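Local coordinates for A223 penton protein C-terminal domain-containing protein (Sulfolobus turreted icosahedral virus, PDB 4IL7) that is a structural protein of the viral capsid, probably a penton component of the turreted shell, represented here by its C-terminal domain with a partial jelly-roll fold, at residues N76-Y80 with Y91-A95; G97-I103 with G130-V136; T108-I114 with F125-T129. The protein carries 1 engineered substitution. All coordinates share one frame; numbering follows the deposited sequence. Where two conformers were deposited one is given.

The three contacts run through a sandwich of two four-stranded antiparallel sheets. Interaction 2 pairs strands within one sheet, interaction 3 pairs strands within the other, and interaction 1 joins an outer strand of the first to the end of an outer strand of the second. Interaction 2 is the middle term: its centre lies about 11 Å from each of the other two, whose centres are about 20 Å apart on opposite sides of the chain's centre. I79 CD1 meets L99 CD1 at 3.8 Å, and I134 CD1 meets F125 CG at 3.7 Å, so packing is continuous. In sequence, interaction 3 is nested inside the loop closed by interaction 2, while interaction 1 precedes both.

Interaction 1: residues N76-Y80 with Y91-A95; sequences NYLIY and YTIPA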
# COMPACT_ATOMS: atom_id res chain seq x y z
N ASN A 76 8.82 10.58 6.57
CA ASN A 76 8.26 9.60 5.64
C ASN A 76 9.22 8.47 5.37
O ASN A 76 10.25 8.70 4.76
CB ASN A 76 7.90 10.26 4.34
CG ASN A 76 6.72 11.21 4.45
OD1 ASN A 76 5.73 10.94 5.16
ND2 ASN A 76 6.75 12.31 3.67
N TYR A 77 8.91 7.24 5.80
CA TYR A 77 9.79 6.06 5.71
C TYR A 77 9.37 5.31 4.44
O TYR A 77 8.22 4.89 4.31
CB TYR A 77 9.60 5.13 6.92
CG TYR A 77 10.55 3.90 6.99
CD1 TYR A 77 11.66 3.90 7.85
CD2 TYR A 77 10.31 2.71 6.23
CE1 TYR A 77 12.51 2.79 7.94
CE2 TYR A 77 11.18 1.60 6.32
CZ TYR A 77 12.27 1.65 7.18
OH TYR A 77 13.15 0.58 7.29
N LEU A 78 10.32 5.17 3.53
CA LEU A 78 10.08 4.47 2.26
C LEU A 78 9.97 2.99 2.53
O LEU A 78 10.85 2.34 3.13
CB LEU A 78 11.21 4.75 1.29
CG LEU A 78 11.15 4.03 -0.08
CD1 LEU A 78 9.91 4.47 -0.83
CD2 LEU A 78 12.37 4.32 -0.86
N ILE A 79 8.91 2.36 1.95
CA ILE A 79 8.72 0.92 2.05
C ILE A 79 8.94 0.23 0.70
O ILE A 79 9.59 -0.82 0.63
CB ILE A 79 7.33 0.59 2.64
CG1 ILE A 79 7.25 1.10 4.10
CG2 ILE A 79 6.99 -0.89 2.54
CD1 ILE A 79 5.84 1.11 4.67
N TYR A 80 8.37 0.78 -0.38
CA TYR A 80 8.49 0.14 -1.70
C TYR A 80 8.29 1.18 -2.81
O TYR A 80 7.44 2.07 -2.70
CB TYR A 80 7.45 -0.96 -1.90
CG TYR A 80 7.50 -1.65 -3.25
CD1 TYR A 80 8.56 -2.41 -3.59
CD2 TYR A 80 6.54 -1.40 -4.19
CE1 TYR A 80 8.60 -3.02 -4.83
CE2 TYR A 80 6.58 -2.01 -5.46
CZ TYR A 80 7.62 -2.84 -5.76
OH TYR A 80 7.74 -3.48 -7.01
N TYR A 91 5.91 -6.86 2.89
CA TYR A 91 6.65 -5.77 3.54
C TYR A 91 6.14 -5.62 4.95
O TYR A 91 4.96 -5.84 5.20
CB TYR A 91 6.49 -4.42 2.79
CG TYR A 91 6.93 -4.58 1.38
CD1 TYR A 91 8.25 -4.52 1.04
CD2 TYR A 91 6.02 -4.86 0.40
CE1 TYR A 91 8.68 -4.74 -0.27
CE2 TYR A 91 6.40 -5.10 -0.89
CZ TYR A 91 7.72 -5.11 -1.21
OH TYR A 91 8.06 -5.35 -2.48
N THR A 92 7.01 -5.18 5.84
CA THR A 92 6.67 -4.92 7.22
C THR A 92 6.64 -3.44 7.47
O THR A 92 7.59 -2.71 7.15
CB THR A 92 7.70 -5.58 8.17
OG1 THR A 92 7.63 -6.99 7.98
CG2 THR A 92 7.37 -5.26 9.64
N ILE A 93 5.56 -2.95 8.04
CA ILE A 93 5.45 -1.56 8.39
C ILE A 93 6.18 -1.35 9.73
O ILE A 93 5.89 -2.03 10.70
CB ILE A 93 3.97 -1.19 8.44
CG1 ILE A 93 3.38 -1.28 7.02
CG2 ILE A 93 3.78 0.19 9.04
CD1 ILE A 93 1.88 -1.27 6.94
N PRO A 94 7.14 -0.41 9.79
CA PRO A 94 8.07 -0.38 10.94
C PRO A 94 7.58 0.35 12.19
O PRO A 94 8.17 0.17 13.26
CB PRO A 94 9.28 0.36 10.37
CG PRO A 94 8.69 1.32 9.40
CD PRO A 94 7.56 0.54 8.74
N ALA A 95 6.55 1.18 12.05
CA ALA A 95 6.12 2.02 13.16
C ALA A 95 4.64 2.28 13.12
O ALA A 95 3.96 1.93 12.16
CB ALA A 95 6.88 3.35 13.13
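Y77 offers one face of its ring to P94: CG of the proline stands 3.9 Å from the ring centroid and 11° off the normal, a CH-pi contact almost over the centre. The ring is brought there by a first torsion that sets its CG anti to the backbone N (chi1 -176°), on the side of its own carbonyl.

Two residues on, I79 divides its branches between partners. Its CG2 lies 3.6 Å from Y91 CB and also brushes the root of that tyrosine's ring, while the extended CG1 arm carries CD1 to I93 CG1 at 4.2 Å and, more loosely, to P94 CD. I93 CB points away from 76-80, and CG1 of this buried residue makes the touch.

Y80, like I79, turns toward 91-95; the two face I155 together, as in a classic beta bulge. The Y80 ring and that of Y91 meet obliquely, centroids 5.3 Å apart and planes at 37°. The Y91 hydroxyl approaches the Y80 ring, with OH 3.2 Å from Y80 CD1, while Y80 CB lies over the rim of one face of the Y91 ring. L87 and P88 also touch Y80.

The segments run almost exactly antiparallel, yet their nearest CA atoms, I79 CA and Y91 CA, are 7.2 Å apart, too far for strand pairing. Each backbone bonds elsewhere: Y77 with E157, I79 and Y80 with I155, Y91 with I142, and I93 with G139. Side chains make the contact, linking strand 76-83 to the end of strand 86-92 and the loop after it, each strand outermost within this chain in its own sheet. Such closure of two facing antiparallel sheets along an edge belongs to a beta sandwich, here the partial jelly roll of this capsid domain.

Interaction 2: residues G97-I103 with G130-V136; sequences GYLIISI and GENKIPV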
# COMPACT_ATOMS: atom_id res chain seq x y z
N GLY A 97 1.71 4.80 12.52
CA GLY A 97 1.55 6.00 11.69
C GLY A 97 0.52 5.77 10.60
O GLY A 97 -0.41 5.00 10.78
N TYR A 98 0.70 6.45 9.47
CA TYR A 98 -0.18 6.33 8.32
C TYR A 98 0.59 5.71 7.16
O TYR A 98 1.60 6.26 6.68
CB TYR A 98 -0.75 7.67 7.91
CG TYR A 98 -1.59 8.27 8.97
CD1 TYR A 98 -2.92 7.91 9.09
CD2 TYR A 98 -1.03 9.12 9.91
CE1 TYR A 98 -3.70 8.42 10.11
CE2 TYR A 98 -1.78 9.63 10.93
CZ TYR A 98 -3.12 9.28 11.04
OH TYR A 98 -3.89 9.80 12.05
N LEU A 99 0.10 4.58 6.71
CA LEU A 99 0.57 3.96 5.48
C LEU A 99 -0.00 4.72 4.30
O LEU A 99 -1.23 4.93 4.15
CB LEU A 99 0.12 2.54 5.39
CG LEU A 99 0.63 1.74 4.19
CD1 LEU A 99 2.13 1.56 4.25
CD2 LEU A 99 -0.05 0.39 4.12
N ILE A 100 0.90 5.16 3.42
CA ILE A 100 0.52 5.85 2.21
C ILE A 100 0.86 4.99 1.00
O ILE A 100 2.00 4.60 0.81
CB ILE A 100 1.21 7.23 2.07
CG1 ILE A 100 1.05 8.08 3.32
CG2 ILE A 100 0.74 7.93 0.82
CD1 ILE A 100 -0.36 8.47 3.58
N ILE A 101 -0.14 4.74 0.17
CA ILE A 101 0.01 4.02 -1.07
C ILE A 101 -0.36 4.99 -2.15
O ILE A 101 -1.52 5.43 -2.25
CB ILE A 101 -0.88 2.77 -1.15
CG1 ILE A 101 -0.64 1.82 0.07
CG2 ILE A 101 -0.58 2.03 -2.45
CD1 ILE A 101 -1.78 1.89 1.00
N SER A 102 0.63 5.40 -2.93
CA SER A 102 0.40 6.34 -4.05
C SER A 102 0.46 5.57 -5.35
O SER A 102 1.51 5.06 -5.73
CB SER A 102 1.47 7.43 -4.03
OG SER A 102 1.28 8.34 -5.09
N ILE A 103 -0.66 5.45 -6.05
CA ILE A 103 -0.74 4.70 -7.30
C ILE A 103 -0.94 5.68 -8.41
O ILE A 103 -1.92 6.47 -8.39
CB ILE A 103 -1.92 3.71 -7.24
CG1 ILE A 103 -1.87 2.77 -6.04
CG2 ILE A 103 -1.96 2.93 -8.55
CD1 ILE A 103 -0.66 1.83 -6.04
N GLY A 130 -3.82 8.04 -7.09
CA GLY A 130 -3.43 9.04 -6.15
C GLY A 130 -3.09 8.46 -4.78
O GLY A 130 -2.68 7.31 -4.70
N GLU A 131 -3.25 9.24 -3.72
CA GLU A 131 -2.87 8.83 -2.36
C GLU A 131 -4.01 8.11 -1.63
O GLU A 131 -5.16 8.56 -1.55
CB GLU A 131 -2.36 9.99 -1.50
CG GLU A 131 -1.01 10.51 -1.95
CD GLU A 131 -0.50 11.58 -1.08
OE1 GLU A 131 -1.12 11.88 -0.05
OE2 GLU A 131 0.52 12.12 -1.47
N ASN A 132 -3.63 6.98 -1.08
CA ASN A 132 -4.51 6.12 -0.27
C ASN A 132 -3.86 6.09 1.09
O ASN A 132 -2.69 5.72 1.20
CB ASN A 132 -4.60 4.72 -0.85
CG ASN A 132 -5.15 4.69 -2.24
OD1 ASN A 132 -6.32 4.47 -2.47
ND2 ASN A 132 -4.28 4.88 -3.24
N LYS A 133 -4.52 6.48 2.15
CA LYS A 133 -3.93 6.67 3.49
C LYS A 133 -4.69 5.75 4.46
O LYS A 133 -5.93 5.85 4.60
CB LYS A 133 -4.12 8.14 3.86
CG LYS A 133 -3.56 8.55 5.19
CD LYS A 133 -3.52 10.08 5.27
CE LYS A 133 -2.96 10.54 6.59
NZ LYS A 133 -2.93 12.03 6.59
N ILE A 134 -3.94 4.91 5.16
CA ILE A 134 -4.45 3.92 6.09
C ILE A 134 -3.68 3.97 7.40
O ILE A 134 -2.49 3.77 7.44
CB ILE A 134 -4.32 2.49 5.49
CG1 ILE A 134 -4.96 2.40 4.09
CG2 ILE A 134 -4.91 1.46 6.43
CD1 ILE A 134 -4.69 1.07 3.33
N PRO A 135 -4.37 4.27 8.52
CA PRO A 135 -3.72 4.15 9.82
C PRO A 135 -3.26 2.74 10.10
O PRO A 135 -4.01 1.80 9.87
CB PRO A 135 -4.85 4.54 10.80
CG PRO A 135 -5.86 5.23 9.98
CD PRO A 135 -5.77 4.66 8.61
N VAL A 136 -2.04 2.59 10.57
CA VAL A 136 -1.45 1.32 10.84
C VAL A 136 -0.61 1.33 12.14
O VAL A 136 -0.06 2.37 12.57
CB VAL A 136 -0.56 0.84 9.67
CG1 VAL A 136 -1.41 0.56 8.44
CG2 VAL A 136 0.56 1.81 9.35
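I101 O is gripped twice by N132, by its backbone N at 2.9 Å and by its side-chain ND2 at 3.0 Å. The two donors arrive from opposite faces of the carbonyl plane, and the side-chain bond is nearly straight (168°), with I101 O in the plane of the amide. With CG beside the backbone N (chi1 -60°), the N132 amide folds back along its own strand to reach this oxygen; ND2 also donates to Q128 O, so both contacts fix its rotation.

From G97-V136 to I103-G130 the backbones pair in an antiparallel ladder, hydrogen-bonded pairs taking turns with non-hydrogen-bonded ones. On one surface, K133 stretches fully extended across Y98: K133 CE makes a CH-pi contact over one face of the Y98 ring, 3.9 Å from the centroid and displaced toward the rim, and K133 NZ, 4.8 Å from the same centroid, makes a cation-pi contact. P135 CG touches the ring obliquely, at Y98 CE1. Alongside the same lysine, I100 CD1 rests 3.6 Å from K133 CG.

The other surface is apolar apart from N132. I101 CD1 meets I134 CD1 at 3.8 Å, and L99 CB packs on V136 CG1. This surface faces the opposite sheet: L99 and I134 touch L116, I101 touches I114 and M145, and I103 meets I111. Strand 150-158 flanks strand 97-104 on its other side, while 130-136 forms the sheet's outer strand within this chain.

Interaction 3: residues T108-I114 with F125-T129; sequences TGNIGQI and FNLQT
N110 OD1 takes two side-chain amides at once, N126 ND2 and Q128 NE2, each at 3.0 Å and from opposite faces of its carbonyl plane. Neither donor lies in that plane: the first stands 51° out of it, the second 39°. The N126 amide is turned nearly perpendicular to that of N110, whereas Q128 runs alongside N110.

Just beyond, I111 and G112 both face L127 in a classic beta bulge that shifts the register by one. L127 O accepts from I111 N at 2.9 Å and only weakly from G112 N; L127 N returns a bond to G112 O. The bulge interrupts the beta hairpin of strands 110-118 and 121-128, which forms one side of the second sheet of the sandwich. Past it, I114 pairs regularly with F125, and its CG2, set between the backbone N and carbonyl carbon, lies 3.9 Å from both F125 CB and L127 CD2. L127 continues inward to M145 and L147.

At the other end, T129 holds G109 through two bonds: T129 N to G109 O at 2.8 Å, and G109 N to T129 OG1 at 3.0 Å, the latter bent to 141°. Water 1 joins T129 O and, weakly, G109 N.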
# COMPACT_ATOMS: atom_id res chain seq x y z
N THR A 108 -7.65 7.85 -13.76
CA THR A 108 -8.07 8.24 -12.42
C THR A 108 -9.11 7.22 -11.93
O THR A 108 -9.74 6.60 -12.72
CB THR A 108 -8.69 9.67 -12.47
OG1 THR A 108 -7.65 10.66 -12.63
CG2 THR A 108 -9.53 9.99 -11.28
N GLY A 109 -9.28 7.10 -10.63
CA GLY A 109 -10.39 6.30 -10.08
C GLY A 109 -9.96 5.00 -9.41
O GLY A 109 -8.80 4.86 -9.04
N ASN A 110 -10.89 4.09 -9.25
CA ASN A 110 -10.57 2.84 -8.59
C ASN A 110 -9.53 2.11 -9.40
O ASN A 110 -9.59 2.01 -10.62
CB ASN A 110 -11.82 1.99 -8.41
CG ASN A 110 -12.75 2.57 -7.36
OD1 ASN A 110 -12.37 3.12 -6.35
ND2 ASN A 110 -14.04 2.55 -7.67
N ILE A 111 -8.58 1.48 -8.69
CA ILE A 111 -7.43 0.83 -9.35
C ILE A 111 -7.05 -0.56 -8.78
O ILE A 111 -6.23 -1.23 -9.39
CB ILE A 111 -6.23 1.80 -9.35
CG1 ILE A 111 -5.10 1.44 -10.33
CG2 ILE A 111 -5.65 2.05 -7.98
CD1 ILE A 111 -5.50 1.11 -11.72
N GLY A 112 -7.60 -0.96 -7.65
CA GLY A 112 -7.30 -2.28 -7.11
C GLY A 112 -7.55 -2.38 -5.64
O GLY A 112 -8.43 -1.74 -5.10
N GLN A 113 -6.72 -3.24 -5.03
CA GLN A 113 -6.90 -3.73 -3.66
C GLN A 113 -5.55 -3.90 -3.01
O GLN A 113 -4.61 -4.28 -3.68
CB GLN A 113 -7.62 -5.07 -3.61
CG GLN A 113 -9.07 -5.03 -4.03
CD GLN A 113 -9.78 -6.29 -3.54
OE1 GLN A 113 -9.12 -7.36 -3.25
NE2 GLN A 113 -11.06 -6.13 -3.28
N ILE A 114 -5.52 -3.71 -1.69
CA ILE A 114 -4.37 -4.08 -0.84
C ILE A 114 -4.88 -4.83 0.35
O ILE A 114 -5.92 -4.54 0.90
CB ILE A 114 -3.51 -2.84 -0.43
CG1 ILE A 114 -2.18 -3.21 0.20
CG2 ILE A 114 -4.32 -1.87 0.38
CD1 ILE A 114 -1.21 -2.01 0.39
N PHE A 125 -8.49 -3.43 1.60
CA PHE A 125 -8.85 -2.04 1.28
C PHE A 125 -8.89 -1.83 -0.23
O PHE A 125 -8.02 -2.24 -0.97
CB PHE A 125 -7.81 -1.07 1.85
CG PHE A 125 -7.71 -1.13 3.33
CD1 PHE A 125 -6.80 -2.00 3.94
CD2 PHE A 125 -8.51 -0.35 4.15
CE1 PHE A 125 -6.69 -2.07 5.30
CE2 PHE A 125 -8.39 -0.42 5.55
CZ PHE A 125 -7.47 -1.30 6.07
N ASN A 126 -9.88 -1.08 -0.65
CA ASN A 126 -9.94 -0.49 -1.99
C ASN A 126 -8.83 0.56 -2.15
O ASN A 126 -8.54 1.32 -1.29
CB ASN A 126 -11.29 0.20 -2.17
CG ASN A 126 -11.49 0.59 -3.58
OD1 ASN A 126 -11.69 -0.23 -4.42
ND2 ASN A 126 -11.48 1.88 -3.80
N LEU A 127 -8.24 0.48 -3.35
CA LEU A 127 -7.27 1.51 -3.79
C LEU A 127 -7.85 2.28 -4.97
O LEU A 127 -8.47 1.74 -5.83
CB LEU A 127 -5.97 0.90 -4.25
CG LEU A 127 -5.18 0.17 -3.16
CD1 LEU A 127 -3.99 -0.54 -3.79
CD2 LEU A 127 -4.73 1.11 -2.09
N GLN A 128 -7.55 3.59 -4.91
CA GLN A 128 -7.82 4.52 -6.02
C GLN A 128 -6.44 5.04 -6.47
O GLN A 128 -5.46 5.04 -5.77
CB GLN A 128 -8.79 5.65 -5.60
CG GLN A 128 -10.09 5.11 -5.08
CD GLN A 128 -11.12 6.14 -4.83
OE1 GLN A 128 -10.84 7.17 -4.25
NE2 GLN A 128 -12.35 5.86 -5.25
N THR A 129 -6.47 5.68 -7.65
CA THR A 129 -5.31 6.42 -8.07
C THR A 129 -5.08 7.58 -7.13
O THR A 129 -6.03 8.12 -6.52
CB THR A 129 -5.41 6.91 -9.50
OG1 THR A 129 -6.52 7.81 -9.65
CG2 THR A 129 -5.54 5.78 -10.44
O HOH W 1 -8.72 8.64 -7.55
O HOH W 2 -10.66 -0.95 -6.91
O HOH W 3 -11.44 -3.17 -4.52